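Local coordinates for protein 26S proteasome regulatory subunit rpn10 (PDB 2X5N) that protects ubiquitin chains from disassembly by deubiquitinating enzymes and so promotes protein degradation by the 26S proteasome, at residues 21-24 against 25-28; 98-101 against 102-105; 158-162 against 163-167; 179-182 against 183-186. All coordinates share one frame; numbering follows the deposited sequence. Where two conformers were deposited one is given.

Contact 1: residues 21-24 against 25-28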
loop_
_atom_site.group_PDB
_atom_site.type_symbol
_atom_site.label_atom_id
_atom_site.label_comp_id
_atom_site.label_asym_id
_atom_site.label_seq_id
_atom_site.Cartn_x
_atom_site.Cartn_y
_atom_site.Cartn_z
ATOM N N ILE A 21 -14.300 2.943 10.690
ATOM C CA ILE A 21 -14.126 3.634 11.950
ATOM C C ILE A 21 -12.676 4.053 12.134
ATOM O O ILE A 21 -11.786 3.238 11.990
ATOM C CB ILE A 21 -14.591 2.745 13.130
ATOM C CG1 ILE A 21 -16.117 2.617 13.110
ATOM C CG2 ILE A 21 -14.185 3.358 14.458
ATOM C CD1 ILE A 21 -16.665 1.641 14.123
ATOM N N PRO A 22 -12.432 5.334 12.443
ATOM C CA PRO A 22 -13.392 6.444 12.527
ATOM C C PRO A 22 -13.611 7.161 11.181
ATOM O O PRO A 22 -14.669 7.762 10.963
ATOM C CB PRO A 22 -12.729 7.380 13.536
ATOM C CG PRO A 22 -11.248 7.173 13.276
ATOM C CD PRO A 22 -11.096 5.721 12.936
ATOM N N THR A 23 -12.611 7.099 10.301
ATOM C CA THR A 23 -12.749 7.470 8.893
ATOM C C THR A 23 -11.942 6.456 8.098
ATOM O O THR A 23 -11.080 5.785 8.639
ATOM C CB THR A 23 -12.194 8.871 8.577
ATOM O OG1 THR A 23 -10.789 8.899 8.834
ATOM C CG2 THR A 23 -12.916 9.930 9.400
ATOM N N ARG A 24 -12.172 6.378 6.798
ATOM C CA ARG A 24 -11.332 5.573 5.933
ATOM C C ARG A 24 -9.879 5.941 6.091
ATOM O O ARG A 24 -9.029 5.077 6.220
ATOM C CB ARG A 24 -11.749 5.746 4.490
ATOM C CG ARG A 24 -13.067 5.124 4.144
ATOM C CD ARG A 24 -13.344 5.280 2.627
ATOM N NE ARG A 24 -14.699 4.860 2.296
ATOM C CZ ARG A 24 -15.203 4.831 1.073
ATOM N NH1 ARG A 24 -14.465 5.152 0.022
ATOM N NH2 ARG A 24 -16.458 4.456 0.906
ATOM N N PHE A 25 -9.575 7.235 6.067
ATOM C CA PHE A 25 -8.192 7.645 6.164
ATOM C C PHE A 25 -7.536 7.164 7.451
ATOM O O PHE A 25 -6.414 6.634 7.423
ATOM C CB PHE A 25 -8.047 9.155 6.065
ATOM C CG PHE A 25 -6.618 9.557 6.098
ATOM C CD1 PHE A 25 -5.832 9.447 4.950
ATOM C CD2 PHE A 25 -6.003 9.889 7.281
ATOM C CE1 PHE A 25 -4.482 9.720 4.980
ATOM C CE2 PHE A 25 -4.642 10.183 7.310
ATOM C CZ PHE A 25 -3.893 10.096 6.158
ATOM N N GLU A 26 -8.222 7.356 8.576
ATOM C CA GLU A 26 -7.653 7.031 9.874
ATOM C C GLU A 26 -7.574 5.531 10.116
ATOM O O GLU A 26 -6.682 5.033 10.799
ATOM C CB GLU A 26 -8.457 7.715 10.967
ATOM C CG GLU A 26 -8.185 9.214 11.046
ATOM C CD GLU A 26 -6.759 9.497 11.482
ATOM O OE1 GLU A 26 -6.274 8.776 12.381
ATOM O OE2 GLU A 26 -6.125 10.422 10.927
ATOM N N ALA A 27 -8.531 4.823 9.551
ATOM C CA ALA A 27 -8.536 3.368 9.526
ATOM C C ALA A 27 -7.311 2.783 8.862
ATOM O O ALA A 27 -6.677 1.833 9.300
ATOM C CB ALA A 27 -9.827 2.791 9.041
ATOM N N GLN A 28 -7.019 3.398 7.729
ATOM C CA GLN A 28 -5.863 3.058 6.938
ATOM C C GLN A 28 -4.604 3.352 7.747
ATOM O O GLN A 28 -3.662 2.553 7.779
ATOM C CB GLN A 28 -5.914 3.867 5.614
ATOM C CG GLN A 28 -4.600 4.107 4.967
ATOM C CD GLN A 28 -4.770 5.034 3.809
ATOM O OE1 GLN A 28 -4.735 4.619 2.665
ATOM N NE2 GLN A 28 -5.002 6.314 4.106
#
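The carbonyl oxygen of T23 takes the backbone N-H of A27, with T23 O and A27 N 2.9 Å apart and the donor approaching almost end-on to the carbonyl. The T23 hydroxyl caps the preceding N-H, that of E26: T23 OG1 accepts from E26 N at 3.0 Å in a nearly straight bond (162°). The hydroxyl reaches that N-H because chi1 of 63° sets OG1 between the backbone N and the carbonyl carbon, with CG2 anti to the carbonyl carbon. The side chains of T23 and E26 run side by side, and E26 CB lies 3.4 Å from T23 OG1. P22, which follows a cis peptide bond, lays its ring across E26, P22 CG to E26 CB at 3.7 Å. A valine in place of T23 would probably leave the amide of E26 without its acceptor and weaken the first turn. From R24 the chain is helical: Q28 N bonds to R24 O at 3.0 Å, while the guanidinium of R24 extends away to salt bridges with D19 and E145. T23 is thus a classic N-cap residue, starting helix 24-42, the first helix after strand 3-9 of the von Willebrand factor A domain.

Contact 2: residues 98-101 against 102-105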
loop_
_atom_site.group_PDB
_atom_site.type_symbol
_atom_site.label_atom_id
_atom_site.label_comp_id
_atom_site.label_asym_id
_atom_site.label_seq_id
_atom_site.Cartn_x
_atom_site.Cartn_y
_atom_site.Cartn_z
ATOM N N LYS A 98 14.057 1.710 -6.676
ATOM C CA LYS A 98 15.372 1.638 -7.328
ATOM C C LYS A 98 16.453 2.342 -6.541
ATOM O O LYS A 98 17.640 2.094 -6.754
ATOM C CB LYS A 98 15.328 2.298 -8.714
ATOM C CG LYS A 98 14.471 1.566 -9.694
ATOM C CD LYS A 98 14.619 2.072 -11.124
ATOM C CE LYS A 98 13.563 1.405 -11.969
ATOM N NZ LYS A 98 13.777 1.623 -13.415
ATOM N N HIS A 99 16.062 3.256 -5.669
ATOM C CA HIS A 99 17.025 3.999 -4.882
ATOM C C HIS A 99 17.335 3.280 -3.576
ATOM O O HIS A 99 18.088 3.797 -2.761
ATOM C CB HIS A 99 16.526 5.425 -4.575
ATOM C CG HIS A 99 16.350 6.289 -5.792
ATOM N ND1 HIS A 99 15.257 7.115 -5.964
ATOM C CD2 HIS A 99 17.123 6.458 -6.892
ATOM C CE1 HIS A 99 15.365 7.753 -7.117
ATOM N NE2 HIS A 99 16.488 7.372 -7.700
ATOM N N ARG A 100 16.761 2.096 -3.340
ATOM C CA ARG A 100 17.067 1.383 -2.103
ATOM C C ARG A 100 18.563 1.151 -2.016
ATOM O O ARG A 100 19.204 0.771 -2.996
ATOM C CB ARG A 100 16.285 0.066 -2.021
ATOM C CG ARG A 100 16.784 -1.064 -2.907
ATOM C CD ARG A 100 15.707 -2.151 -3.022
ATOM N NE ARG A 100 16.173 -3.297 -3.798
ATOM C CZ ARG A 100 16.309 -3.302 -5.116
ATOM N NH1 ARG A 100 15.955 -2.237 -5.824
ATOM N NH2 ARG A 100 16.779 -4.378 -5.727
ATOM N N GLU A 101 19.137 1.388 -0.849
ATOM C CA GLU A 101 20.569 1.249 -0.711
ATOM C C GLU A 101 20.968 -0.219 -0.799
ATOM O O GLU A 101 21.887 -0.565 -1.542
ATOM C CB GLU A 101 21.037 1.858 0.606
ATOM C CG GLU A 101 22.463 1.524 0.976
ATOM C CD GLU A 101 23.461 1.935 -0.077
ATOM O OE1 GLU A 101 24.393 1.140 -0.347
ATOM O OE2 GLU A 101 23.320 3.050 -0.629
ATOM N N ASN A 102 20.261 -1.079 -0.066
ATOM C CA ASN A 102 20.567 -2.509 -0.052
ATOM C C ASN A 102 19.805 -3.205 -1.168
ATOM O O ASN A 102 18.617 -3.531 -1.024
ATOM C CB ASN A 102 20.216 -3.100 1.317
ATOM C CG ASN A 102 20.473 -4.588 1.397
ATOM O OD1 ASN A 102 20.959 -5.199 0.444
ATOM N ND2 ASN A 102 20.123 -5.194 2.528
ATOM N N LYS A 103 20.478 -3.407 -2.294
ATOM C CA LYS A 103 19.797 -3.921 -3.464
ATOM C C LYS A 103 19.568 -5.423 -3.440
ATOM O O LYS A 103 18.912 -5.964 -4.324
ATOM C CB LYS A 103 20.494 -3.424 -4.722
ATOM C CG LYS A 103 20.210 -1.918 -4.867
ATOM C CD LYS A 103 20.854 -1.266 -6.049
ATOM C CE LYS A 103 20.455 0.216 -6.130
ATOM N NZ LYS A 103 21.074 0.929 -5.028
ATOM N N ILE A 104 20.061 -6.104 -2.407
ATOM C CA ILE A 104 19.686 -7.503 -2.208
ATOM C C ILE A 104 18.212 -7.599 -1.829
ATOM O O ILE A 104 17.569 -8.606 -2.097
ATOM C CB ILE A 104 20.535 -8.241 -1.139
ATOM C CG1 ILE A 104 22.034 -8.015 -1.370
ATOM C CG2 ILE A 104 20.210 -9.737 -1.167
ATOM C CD1 ILE A 104 22.931 -8.771 -0.417
ATOM N N GLN A 105 17.675 -6.552 -1.220
ATOM C CA GLN A 105 16.251 -6.555 -0.905
ATOM C C GLN A 105 15.385 -6.747 -2.144
ATOM O O GLN A 105 15.547 -6.059 -3.138
ATOM C CB GLN A 105 15.872 -5.219 -0.259
ATOM C CG GLN A 105 16.312 -5.009 1.179
ATOM C CD GLN A 105 15.990 -3.616 1.619
ATOM O OE1 GLN A 105 16.423 -2.638 1.004
ATOM N NE2 GLN A 105 15.108 -3.511 2.582
HETATM O O HOH W 1 20.734 3.581 -6.198
#
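R100 sets its CG between its own backbone N and carbonyl carbon (chi1 75°) and then runs extended to NE, which carries its guanidinium to the backbone of K103 and Q105; K103 stays extended until a bend at chi4 (69°) turns its ammonium back to R100. The two side chains belong to the loop between helix 86-98 and strand 106-113, where N102 to Q105 form a type I beta turn. An Asx turn is superposed on it, for N102 OD1 accepts from I104 N at 3.1 Å. R100 NE bonds to Q105 O at 2.9 Å, the oxygen lying 32° out of the guanidinium plane, and R100 NH2 adds weak bonds to Q105 O and to K103 O, the latter at 3.0 Å. R100 NH1 is taken by L97 O, so the arginine clasps the helix end and the turn together. K103 crosses the guanidinium, with its CG 4.1 Å above the plane and over the centre of the group, so the arginine is covered by aliphatic carbon on that face. The ammonium continues past it: K103 NZ donates to R100 O at 2.8 Å, and K103 CE passes 3.4 Å from K98 O. A water extends the chain of contacts, accepting from K103 NZ at 2.9 Å and donating a weak bond to K98 O at 3.5 Å.

Contact 3: residues 158-162 against 163-167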
loop_
_atom_site.group_PDB
_atom_site.type_symbol
_atom_site.label_atom_id
_atom_site.label_comp_id
_atom_site.label_asym_id
_atom_site.label_seq_id
_atom_site.Cartn_x
_atom_site.Cartn_y
_atom_site.Cartn_z
ATOM N N ALA A 158 -2.541 -10.555 -12.847
ATOM C CA ALA A 158 -1.549 -10.266 -13.886
ATOM C C ALA A 158 -0.162 -9.958 -13.318
ATOM O O ALA A 158 0.851 -10.182 -13.985
ATOM C CB ALA A 158 -2.013 -9.112 -14.757
ATOM N N ALA A 159 -0.117 -9.426 -12.101
ATOM C CA ALA A 159 1.146 -9.061 -11.456
ATOM C C ALA A 159 1.777 -10.274 -10.782
ATOM O O ALA A 159 2.994 -10.298 -10.541
ATOM C CB ALA A 159 0.910 -7.964 -10.413
ATOM N N ASN A 160 0.953 -11.257 -10.439
ATOM C CA ASN A 160 1.380 -12.274 -9.473
ATOM C C ASN A 160 2.474 -13.186 -10.004
ATOM O O ASN A 160 2.495 -13.550 -11.170
ATOM C CB ASN A 160 0.160 -13.090 -9.038
ATOM C CG ASN A 160 0.282 -13.667 -7.653
ATOM O OD1 ASN A 160 1.260 -13.482 -6.960
ATOM N ND2 ASN A 160 -0.751 -14.370 -7.235
ATOM N N SER A 161 3.398 -13.530 -9.126
ATOM C CA SER A 161 4.450 -14.467 -9.436
ATOM C C SER A 161 4.760 -15.220 -8.153
ATOM O O SER A 161 5.042 -14.611 -7.141
ATOM C CB SER A 161 5.690 -13.736 -9.919
ATOM O OG SER A 161 6.627 -14.666 -10.437
ATOM N N SER A 162 4.706 -16.544 -8.204
ATOM C CA SER A 162 5.022 -17.366 -7.040
ATOM C C SER A 162 4.175 -16.983 -5.811
ATOM O O SER A 162 4.671 -17.013 -4.693
ATOM C CB SER A 162 6.506 -17.235 -6.696
ATOM O OG SER A 162 7.326 -17.611 -7.794
ATOM N N ASP A 163 2.905 -16.638 -6.034
ATOM C CA ASP A 163 1.953 -16.313 -4.969
ATOM C C ASP A 163 2.445 -15.176 -4.073
ATOM O O ASP A 163 2.259 -15.179 -2.858
ATOM C CB ASP A 163 1.640 -17.551 -4.128
ATOM C CG ASP A 163 1.030 -18.672 -4.953
ATOM O OD1 ASP A 163 0.016 -18.420 -5.647
ATOM O OD2 ASP A 163 1.570 -19.802 -4.922
ATOM N N SER A 164 3.044 -14.175 -4.698
ATOM C CA SER A 164 3.656 -13.088 -3.963
ATOM C C SER A 164 2.749 -11.893 -3.788
ATOM O O SER A 164 3.063 -11.025 -2.992
ATOM C CB SER A 164 4.922 -12.659 -4.700
ATOM O OG SER A 164 4.595 -12.150 -5.985
ATOM N N CYS A 165 1.681 -11.833 -4.574
ATOM C CA CYS A 165 0.819 -10.665 -4.635
ATOM C C CYS A 165 -0.567 -10.982 -4.086
ATOM O O CYS A 165 -1.065 -12.088 -4.272
ATOM C CB CYS A 165 0.665 -10.196 -6.082
ATOM S SG CYS A 165 2.223 -9.677 -6.882
ATOM N N HIS A 166 -1.212 -10.001 -3.457
ATOM C CA HIS A 166 -2.489 -10.218 -2.775
ATOM C C HIS A 166 -3.434 -9.055 -2.953
ATOM O O HIS A 166 -3.015 -7.905 -2.936
ATOM C CB HIS A 166 -2.292 -10.441 -1.261
ATOM C CG HIS A 166 -1.293 -11.500 -0.966
ATOM N ND1 HIS A 166 0.063 -11.264 -0.951
ATOM C CD2 HIS A 166 -1.450 -12.820 -0.726
ATOM C CE1 HIS A 166 0.701 -12.396 -0.709
ATOM N NE2 HIS A 166 -0.196 -13.355 -0.560
ATOM N N LEU A 167 -4.703 -9.390 -3.110
ATOM C CA LEU A 167 -5.785 -8.425 -3.039
ATOM C C LEU A 167 -6.589 -8.730 -1.786
ATOM O O LEU A 167 -7.139 -9.835 -1.639
ATOM C CB LEU A 167 -6.671 -8.526 -4.271
ATOM C CG LEU A 167 -7.892 -7.610 -4.248
ATOM C CD1 LEU A 167 -7.521 -6.151 -4.165
ATOM C CD2 LEU A 167 -8.729 -7.875 -5.484
HETATM O O HOH W 2 -0.838 -14.868 -3.995
#
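The side-chain amide of N160 reaches across the turn and presents its oxygen to two successive backbone N-H groups, those of S164 and C165. CG stands anti to the N160 backbone N (chi1 -152°), which sends the amide over to the returning chain. The stronger bond, C165 N to N160 OD1 at 2.9 Å, has its donor 45° above the amide carbonyl plane; the bond from S164 N to N160 OD1, at 3.0 Å, is strongly bent and weak. The other end of the amide is engaged as well, since N160 ND2 donates to a water that in turn donates to C165 O at 2.8 Å. C165 points back at the helix end: its CB lies 3.5 Å from N160 OD1, and its SG lies 4.1 Å from A159 CB; the C165 side chain also packs on I156 and I138. S164, with OG set between its backbone N and carbonyl carbon (chi1 63°), donates from OG to S161 O at 2.8 Å, while S162 and D163, between S161 and S164, adopt left-handed helical backbone angles. A leucine in place of N160 would probably leave the amide of C165 without its acceptor and free the turn to shift. The arrangement is a tight helix-to-strand turn, closing the beta-alpha-beta crossover from strand 136-143 through helix 151-159 to the edge strand 166-170.

Contact 4: residues 179-182 against 183-186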
loop_
_atom_site.group_PDB
_atom_site.type_symbol
_atom_site.label_atom_id
_atom_site.label_comp_id
_atom_site.label_asym_id
_atom_site.label_seq_id
_atom_site.Cartn_x
_atom_site.Cartn_y
_atom_site.Cartn_z
ATOM N N ASP A 179 -7.405 -4.596 12.268
ATOM C CA ASP A 179 -7.604 -5.954 12.763
ATOM C C ASP A 179 -7.951 -6.886 11.615
ATOM O O ASP A 179 -7.428 -7.987 11.525
ATOM C CB ASP A 179 -8.707 -5.992 13.824
ATOM C CG ASP A 179 -8.310 -5.265 15.103
ATOM O OD1 ASP A 179 -7.114 -5.275 15.441
ATOM O OD2 ASP A 179 -9.186 -4.679 15.759
ATOM N N LEU A 180 -8.862 -6.460 10.756
ATOM C CA LEU A 180 -9.274 -7.285 9.621
ATOM C C LEU A 180 -8.120 -7.566 8.661
ATOM O O LEU A 180 -7.936 -8.694 8.224
ATOM C CB LEU A 180 -10.445 -6.621 8.908
ATOM C CG LEU A 180 -11.716 -6.600 9.761
ATOM C CD1 LEU A 180 -12.727 -5.623 9.183
ATOM C CD2 LEU A 180 -12.319 -8.006 9.853
ATOM N N VAL A 181 -7.321 -6.556 8.344
ATOM C CA VAL A 181 -6.158 -6.778 7.494
ATOM C C VAL A 181 -5.102 -7.633 8.219
ATOM O O VAL A 181 -4.398 -8.440 7.606
ATOM C CB VAL A 181 -5.563 -5.456 6.978
ATOM C CG1 VAL A 181 -4.368 -5.733 6.097
ATOM C CG2 VAL A 181 -6.618 -4.656 6.198
ATOM N N ASN A 182 -4.971 -7.456 9.520
ATOM C CA ASN A 182 -4.043 -8.285 10.273
ATOM C C ASN A 182 -4.451 -9.761 10.189
ATOM O O ASN A 182 -3.589 -10.634 10.270
ATOM C CB ASN A 182 -3.949 -7.826 11.730
ATOM C CG ASN A 182 -2.779 -8.450 12.469
ATOM O OD1 ASN A 182 -1.691 -8.549 11.947
ATOM N ND2 ASN A 182 -3.008 -8.859 13.707
ATOM N N GLN A 183 -5.745 -10.024 9.980
ATOM C CA GLN A 183 -6.304 -11.372 9.886
ATOM C C GLN A 183 -6.278 -11.917 8.457
ATOM O O GLN A 183 -6.768 -13.028 8.181
ATOM C CB GLN A 183 -7.769 -11.347 10.373
ATOM C CG GLN A 183 -7.935 -11.054 11.881
ATOM C CD GLN A 183 -9.332 -10.538 12.269
ATOM O OE1 GLN A 183 -10.334 -10.828 11.609
ATOM N NE2 GLN A 183 -9.393 -9.774 13.356
ATOM N N SER A 184 -5.735 -11.125 7.542
ATOM C CA SER A 184 -5.643 -11.493 6.127
ATOM C C SER A 184 -4.297 -12.116 5.822
ATOM O O SER A 184 -3.415 -12.136 6.675
ATOM C CB SER A 184 -5.832 -10.258 5.239
ATOM O OG SER A 184 -4.644 -9.472 5.125
ATOM N N PRO A 185 -4.100 -12.567 4.572
ATOM C CA PRO A 185 -2.787 -13.081 4.187
ATOM C C PRO A 185 -1.569 -12.207 4.381
ATOM O O PRO A 185 -0.443 -12.678 4.455
ATOM C CB PRO A 185 -2.978 -13.651 2.766
ATOM C CG PRO A 185 -4.438 -13.867 2.639
ATOM C CD PRO A 185 -5.085 -12.769 3.496
ATOM N N ILE A 186 -1.819 -10.902 4.380
ATOM C CA ILE A 186 -0.727 -9.953 4.530
ATOM C C ILE A 186 -0.543 -9.464 5.955
ATOM O O ILE A 186 0.274 -8.603 6.210
ATOM C CB ILE A 186 -0.843 -8.764 3.540
ATOM C CG1 ILE A 186 -1.989 -7.817 3.899
ATOM C CG2 ILE A 186 -1.015 -9.292 2.119
ATOM C CD1 ILE A 186 -2.087 -6.583 2.998
#
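Just beyond the end of helix 177-182 lies an ST turn, in which the S184 hydroxyl reaches back to the carbonyl of V181 and accepts from the chain that leaves. V181 O is gripped twice by the same residue. S184 OG donates to V181 O at 2.7 Å, lying in the carbonyl plane on a lone pair, and S184 N donates to V181 O at 3.0 Å from far above that plane, 70° out of it. S184 OG in turn accepts from I186 N at 3.3 Å, which closes the ST turn. A chi1 of 80° lets OG reach V181 O and I186 N, because it holds the hydroxyl between the backbone N and the carbonyl carbon of S184. One residue earlier the helical pattern is already fading: Q183 N is shared between D179 O and L180 O, each bond weak. The Q183 side chain doubles back along the helix, with its CG 3.1 Å from D179 O and its OE1 in contact with CD2 of L180 at 3.9 Å. On the inner side V181 and I186 cross at an angle, with CG1 of each 3.9 Å apart; I186 also packs on I35 of helix 24-42 and I141 of strand 136-143, and V181 on M34 and I141. N182, by contrast, sends its OD1 beyond the turn to the backbone N of Q188. Donating to V181 O while accepting from I186 N, the S184 hydroxyl is probably fixed in its rotation, and V181 O is held by two donors of one residue.

In the fold
The four contacts follow in series along one von Willebrand factor A domain, and all sit where helices start or end around its mixed sheet. Contact 1 opens helix 24-42, contact 2 links helix 86-98 to strand 106-113, contact 3 links helix 151-159 to strand 166-170, and contact 4 ends helix 177-182. Centres of contacts 1 and 2 lie about 32 Å apart, on opposite sides of the chain's centre; those of contacts 1 and 4 are about 16 Å apart. Only contacts 3 and 4 touch, H166 packing on P185 and I186 (H166 CB to I186 CG2, 3.8 Å). Turns and helix ends are thus held at separate points round one sheet, and the edge strand is tied to the C-terminal chain.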